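Local coordinates for cystatin-F (Homo sapiens, PDB 2CH9), which inhibits cysteine proteases such as papain and cathepsin L, more weakly than other cystatins, and forms a disulfide-linked homodimer, at residues Ala33-Val38 with Arg87-Asp92; Leu60-Ile63 with Leu67-Met70. All coordinates share one frame; numbering follows the deposited sequence.

Contact 1 (Ala33-Val38 with Arg87-Asp92); sequences AARYSV and RLDDCD. With ZN (zinc ion), chain H.
Arg35 and Asp89 make the polar half of this contact, a salt bridge in which two guanidinium nitrogens close on one carboxylate oxygen. Asp89 OD1 lies 2.8 Å from Arg35 NH1 and 3.1 Å from Arg35 NH2. The bond from NH1 is the straighter, at 151°, although it meets the oxygen from well above the carboxylate plane, whereas NH2 approaches nearly in line with the C-O bond. The oxygen stays close to the guanidinium plane, yet the two flat groups are turned 57° against each other. Arg35 NH2 has a second acid in Glu53. Arg87, in a long salt bridge to Asp89 and a closer one to Asp90, whose hydrogen bond is weak, extends the ion pair into a network.

In the cystatin fold the sheet wraps around one long helix, here 28-44; this contact joins the Arg35-Val38 side of that helix to the loop between strands 67-78 and 102-112, where Cys91 is tied to Cys80.

Apolar contacts lie beneath the ion pair. Leu88 CB sits over one guanidinium face, 3.8 Å from Arg35 CZ, while Leu88 CD1 comes within 3.7 Å of Arg35 CD. With CG anti to the backbone N (chi1 176°) and two bends further on, the arginine runs past Leu88 in the opposite direction. Val38 CG1 meets Leu88 CD1 tip to tip at 4.0 Å. Beyond the contact, Asp92 holds a zinc ion through both carboxylate oxygens.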
loop_
_atom_site.group_PDB
_atom_site.type_symbol
_atom_site.label_atom_id
_atom_site.label_comp_id
_atom_site.label_asym_id
_atom_site.label_seq_id
_atom_site.Cartn_x
_atom_site.Cartn_y
_atom_site.Cartn_z
ATOM N N ALA A 33 -15.047 4.302 2.926
ATOM C CA ALA A 33 -13.989 3.291 2.884
ATOM C C ALA A 33 -13.842 2.569 4.234
ATOM O O ALA A 33 -13.645 1.348 4.282
ATOM C CB ALA A 33 -12.661 3.918 2.425
ATOM N N ALA A 34 -13.958 3.321 5.326
ATOM C CA ALA A 34 -13.925 2.747 6.672
ATOM C C ALA A 34 -15.115 1.815 6.926
ATOM O O ALA A 34 -14.972 0.819 7.637
ATOM C CB ALA A 34 -13.881 3.847 7.721
ATOM N N ARG A 35 -16.275 2.142 6.354
ATOM C CA ARG A 35 -17.434 1.239 6.392
ATOM C C ARG A 35 -17.173 -0.054 5.623
ATOM O O ARG A 35 -17.493 -1.146 6.109
ATOM C CB ARG A 35 -18.706 1.933 5.867
ATOM C CG ARG A 35 -19.951 1.037 5.787
ATOM C CD ARG A 35 -20.321 0.374 7.144
ATOM N NE ARG A 35 -20.539 1.358 8.201
ATOM C CZ ARG A 35 -21.658 2.064 8.374
ATOM N NH1 ARG A 35 -22.703 1.903 7.569
ATOM N NH2 ARG A 35 -21.726 2.945 9.364
ATOM N N TYR A 36 -16.609 0.050 4.423
ATOM C CA TYR A 36 -16.211 -1.164 3.698
ATOM C C TYR A 36 -15.270 -2.052 4.513
ATOM O O TYR A 36 -15.405 -3.284 4.517
ATOM C CB TYR A 36 -15.558 -0.825 2.376
ATOM C CG TYR A 36 -16.500 -0.230 1.385
ATOM C CD1 TYR A 36 -17.793 -0.737 1.225
ATOM C CD2 TYR A 36 -16.090 0.811 0.560
ATOM C CE1 TYR A 36 -18.664 -0.182 0.278
ATOM C CE2 TYR A 36 -16.946 1.372 -0.375
ATOM C CZ TYR A 36 -18.219 0.869 -0.515
ATOM O OH TYR A 36 -19.046 1.425 -1.451
ATOM N N SER A 37 -14.327 -1.418 5.211
ATOM C CA SER A 37 -13.325 -2.145 5.999
ATOM C C SER A 37 -13.977 -2.989 7.084
ATOM O O SER A 37 -13.672 -4.183 7.230
ATOM C CB SER A 37 -12.343 -1.164 6.633
ATOM O OG SER A 37 -11.671 -0.463 5.621
ATOM N N VAL A 38 -14.894 -2.376 7.837
ATOM C CA VAL A 38 -15.534 -3.099 8.932
ATOM C C VAL A 38 -16.503 -4.174 8.434
ATOM O O VAL A 38 -16.691 -5.202 9.088
ATOM C CB VAL A 38 -16.160 -2.167 9.971
ATOM C CG1 VAL A 38 -17.495 -1.570 9.470
ATOM C CG2 VAL A 38 -16.310 -2.924 11.295
ATOM N N ARG A 87 -28.682 -3.283 9.338
ATOM C CA ARG A 87 -27.877 -2.218 8.751
ATOM C C ARG A 87 -27.040 -1.495 9.812
ATOM O O ARG A 87 -27.558 -1.077 10.850
ATOM C CB ARG A 87 -28.771 -1.249 7.944
ATOM C CG ARG A 87 -30.124 -0.905 8.607
ATOM C CD ARG A 87 -31.180 -0.274 7.660
ATOM N NE ARG A 87 -30.637 0.717 6.713
ATOM C CZ ARG A 87 -30.005 1.845 7.045
ATOM N NH1 ARG A 87 -29.785 2.152 8.318
ATOM N NH2 ARG A 87 -29.567 2.660 6.092
ATOM N N LEU A 88 -25.744 -1.362 9.539
ATOM C CA LEU A 88 -24.798 -0.771 10.486
ATOM C C LEU A 88 -25.045 0.687 10.874
ATOM O O LEU A 88 -24.728 1.068 11.999
ATOM C CB LEU A 88 -23.366 -0.915 9.978
ATOM C CG LEU A 88 -22.739 -2.287 10.148
ATOM C CD1 LEU A 88 -21.419 -2.335 9.403
ATOM C CD2 LEU A 88 -22.539 -2.536 11.633
ATOM N N ASP A 89 -25.586 1.493 9.957
ATOM C CA ASP A 89 -25.952 2.876 10.271
ATOM C C ASP A 89 -26.889 2.976 11.472
ATOM O O ASP A 89 -26.867 3.975 12.190
ATOM C CB ASP A 89 -26.595 3.565 9.067
ATOM C CG ASP A 89 -25.592 3.887 7.967
ATOM O OD1 ASP A 89 -24.375 3.990 8.246
ATOM O OD2 ASP A 89 -26.032 4.060 6.813
ATOM N N ASP A 90 -27.702 1.941 11.691
ATOM C CA ASP A 90 -28.652 1.929 12.807
ATOM C C ASP A 90 -28.200 1.098 14.016
ATOM O O ASP A 90 -28.959 0.923 14.965
ATOM C CB ASP A 90 -30.031 1.483 12.330
ATOM C CG ASP A 90 -30.675 2.479 11.386
ATOM O OD1 ASP A 90 -30.497 3.707 11.558
ATOM O OD2 ASP A 90 -31.374 2.025 10.463
ATOM N N CYS A 91 -26.962 0.611 13.992
ATOM C CA CYS A 91 -26.412 -0.136 15.130
ATOM C C CYS A 91 -25.598 0.762 16.049
ATOM O O CYS A 91 -24.779 1.546 15.589
ATOM C CB CYS A 91 -25.562 -1.317 14.648
ATOM S SG CYS A 91 -26.543 -2.551 13.733
ATOM N N ASP A 92 -25.848 0.651 17.352
ATOM C CA ASP A 92 -25.072 1.381 18.363
ATOM C C ASP A 92 -24.068 0.432 19.040
ATOM O O ASP A 92 -24.238 -0.787 19.010
ATOM C CB ASP A 92 -26.007 2.036 19.399
ATOM C CG ASP A 92 -26.892 3.157 18.803
ATOM O OD1 ASP A 92 -26.409 4.026 18.039
ATOM O OD2 ASP A 92 -28.096 3.194 19.131
HETATM ZN ZN ZN H . -28.192 4.958 18.175
HETATM O O HOH W 1 -27.353 5.211 16.150
#

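Contact 2 (Leu60-Ile63 with Leu67-Met70); sequences LVQI and LKYM
The hairpin of strands 49-63 and 67-78 closes here, at the end that carries the first inhibitory loop of a cystatin; Gln62 and Ile63 belong to that motif, the secondary area of contact. Four backbone hydrogen bonds bind the antiparallel strands, two in each of the hydrogen-bonded pairs Leu60-Met70 and Gln62-Lys68. The shortest runs from Gln62 N to Lys68 O, 2.7 Å.

On the face bearing Val61 and Tyr69, Val61 CG2 stands over the phenol ring, 4.1 Å from the Tyr69 ring centroid, in a CH-pi contact. Val61 CG2 comes nearest the ring at Tyr69 CE1, 3.6 Å away. This methyl is anti to the backbone N, which swings it across toward the neighbouring strand. Tyr69 also rests against Val30 and Ala33 of helix 28-44. With an alanine in place of the tyrosine, Val61 CG2 would probably lose its aromatic partner and a gap would be likely to open against Val30 and Ala33.

On the other face, with Leu60 and Met70, Gln62 extends alongside Lys68, and a water bridges them, donating to Gln62 OE1 at 2.8 Å and accepting from Lys68 NZ at 3.0 Å. Both have further partners: Gln62 NE2 bonds to the carbonyl of Gly18, the reactive site, and Lys68 NZ pairs with Glu108. Met70 CE lies 3.6 Å from Gln62 OE1, and Met70 CB packs on Leu60 CB at 4.1 Å.

Met70 touches Met70 of the second subunit and, within its own chain, Tyr106 of strand 102-112, to which Tyr69 is backbone-bonded at Val109; on the other flank Val61 bonds to Lys21 of strand 21-22.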
loop_
_atom_site.group_PDB
_atom_site.type_symbol
_atom_site.label_atom_id
_atom_site.label_comp_id
_atom_site.label_asym_id
_atom_site.label_seq_id
_atom_site.Cartn_x
_atom_site.Cartn_y
_atom_site.Cartn_z
ATOM N N LEU A 60 -4.778 8.046 4.202
ATOM C CA LEU A 60 -4.099 8.465 2.973
ATOM C C LEU A 60 -4.967 7.986 1.823
ATOM O O LEU A 60 -5.700 7.014 1.964
ATOM C CB LEU A 60 -2.696 7.835 2.818
ATOM C CG LEU A 60 -1.566 8.155 3.798
ATOM C CD1 LEU A 60 -0.439 7.135 3.729
ATOM C CD2 LEU A 60 -0.996 9.573 3.594
ATOM N N VAL A 61 -4.892 8.675 0.691
ATOM C CA VAL A 61 -5.612 8.233 -0.490
ATOM C C VAL A 61 -4.620 8.277 -1.652
ATOM O O VAL A 61 -3.780 9.158 -1.733
ATOM C CB VAL A 61 -6.841 9.104 -0.752
ATOM C CG1 VAL A 61 -6.419 10.574 -1.014
ATOM C CG2 VAL A 61 -7.687 8.548 -1.893
ATOM N N GLN A 62 -4.680 7.279 -2.517
ATOM C CA GLN A 62 -3.800 7.241 -3.658
ATOM C C GLN A 62 -4.642 7.068 -4.912
ATOM O O GLN A 62 -5.586 6.267 -4.919
ATOM C CB GLN A 62 -2.819 6.080 -3.478
ATOM C CG GLN A 62 -1.842 5.854 -4.620
ATOM C CD GLN A 62 -0.942 4.651 -4.363
ATOM O OE1 GLN A 62 -1.334 3.715 -3.656
ATOM N NE2 GLN A 62 0.277 4.686 -4.895
ATOM N N ILE A 63 -4.308 7.813 -5.968
ATOM C CA ILE A 63 -4.957 7.592 -7.276
ATOM C C ILE A 63 -4.352 6.393 -7.993
ATOM O O ILE A 63 -3.175 6.411 -8.357
ATOM C CB ILE A 63 -4.877 8.814 -8.226
ATOM C CG1 ILE A 63 -5.365 10.090 -7.530
ATOM C CG2 ILE A 63 -5.670 8.536 -9.509
ATOM C CD1 ILE A 63 -6.708 9.938 -6.827
ATOM N N LEU A 67 -9.640 5.147 -6.584
ATOM C CA LEU A 67 -9.133 5.655 -5.314
ATOM C C LEU A 67 -8.773 4.531 -4.355
ATOM O O LEU A 67 -9.623 3.713 -3.996
ATOM C CB LEU A 67 -10.170 6.580 -4.659
ATOM C CG LEU A 67 -10.500 7.912 -5.382
ATOM C CD1 LEU A 67 -11.371 8.814 -4.537
ATOM C CD2 LEU A 67 -9.254 8.673 -5.798
ATOM N N LYS A 68 -7.512 4.483 -3.948
ATOM C CA LYS A 68 -7.082 3.516 -2.935
ATOM C C LYS A 68 -6.899 4.241 -1.607
ATOM O O LYS A 68 -6.081 5.176 -1.496
ATOM C CB LYS A 68 -5.771 2.834 -3.339
ATOM C CG LYS A 68 -5.364 1.681 -2.422
ATOM C CD LYS A 68 -3.901 1.379 -2.512
ATOM C CE LYS A 68 -3.699 -0.118 -2.577
ATOM N NZ LYS A 68 -2.326 -0.561 -2.216
ATOM N N TYR A 69 -7.677 3.836 -0.607
ATOM C CA TYR A 69 -7.570 4.419 0.730
ATOM C C TYR A 69 -6.665 3.582 1.588
ATOM O O TYR A 69 -6.721 2.355 1.552
ATOM C CB TYR A 69 -8.940 4.547 1.379
ATOM C CG TYR A 69 -9.832 5.504 0.642
ATOM C CD1 TYR A 69 -9.768 6.881 0.884
ATOM C CD2 TYR A 69 -10.709 5.049 -0.338
ATOM C CE1 TYR A 69 -10.581 7.760 0.186
ATOM C CE2 TYR A 69 -11.519 5.928 -1.039
ATOM C CZ TYR A 69 -11.453 7.269 -0.772
ATOM O OH TYR A 69 -12.275 8.115 -1.467
ATOM N N MET A 70 -5.768 4.234 2.312
ATOM C CA MET A 70 -4.976 3.539 3.319
ATOM C C MET A 70 -5.436 4.126 4.642
ATOM O O MET A 70 -5.255 5.325 4.872
ATOM C CB MET A 70 -3.476 3.778 3.095
ATOM C CG MET A 70 -3.026 3.357 1.716
ATOM S SD MET A 70 -1.347 3.848 1.353
ATOM C CE MET A 70 -1.053 2.862 -0.124
HETATM O O HOH W 2 -0.527 1.051 -4.071
#

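Helix 28-44 is the common element: contact 1 uses Arg35 and Val38, and Ala33, on the same helical segment, packs on the sheet through contact 2, its CB lying 3.6 Å from Tyr69 CD2. The centres of the contacts are about 19 Å apart, on opposite sides of the chain's centre. They also differ in relation to the inhibitory surface. Contact 2 is part of it, supplying Gln62 and Ile63 of the secondary area of contact, with Gln62 hydrogen-bonded to the reactive-site residue Gly18, and reaches the second subunit; contact 1 lies away from the annotated sites and touches no other chain of the assembly. Strand 49-63 links them too, since its Glu53 shares Arg35 with Asp89 while its far end forms the hairpin.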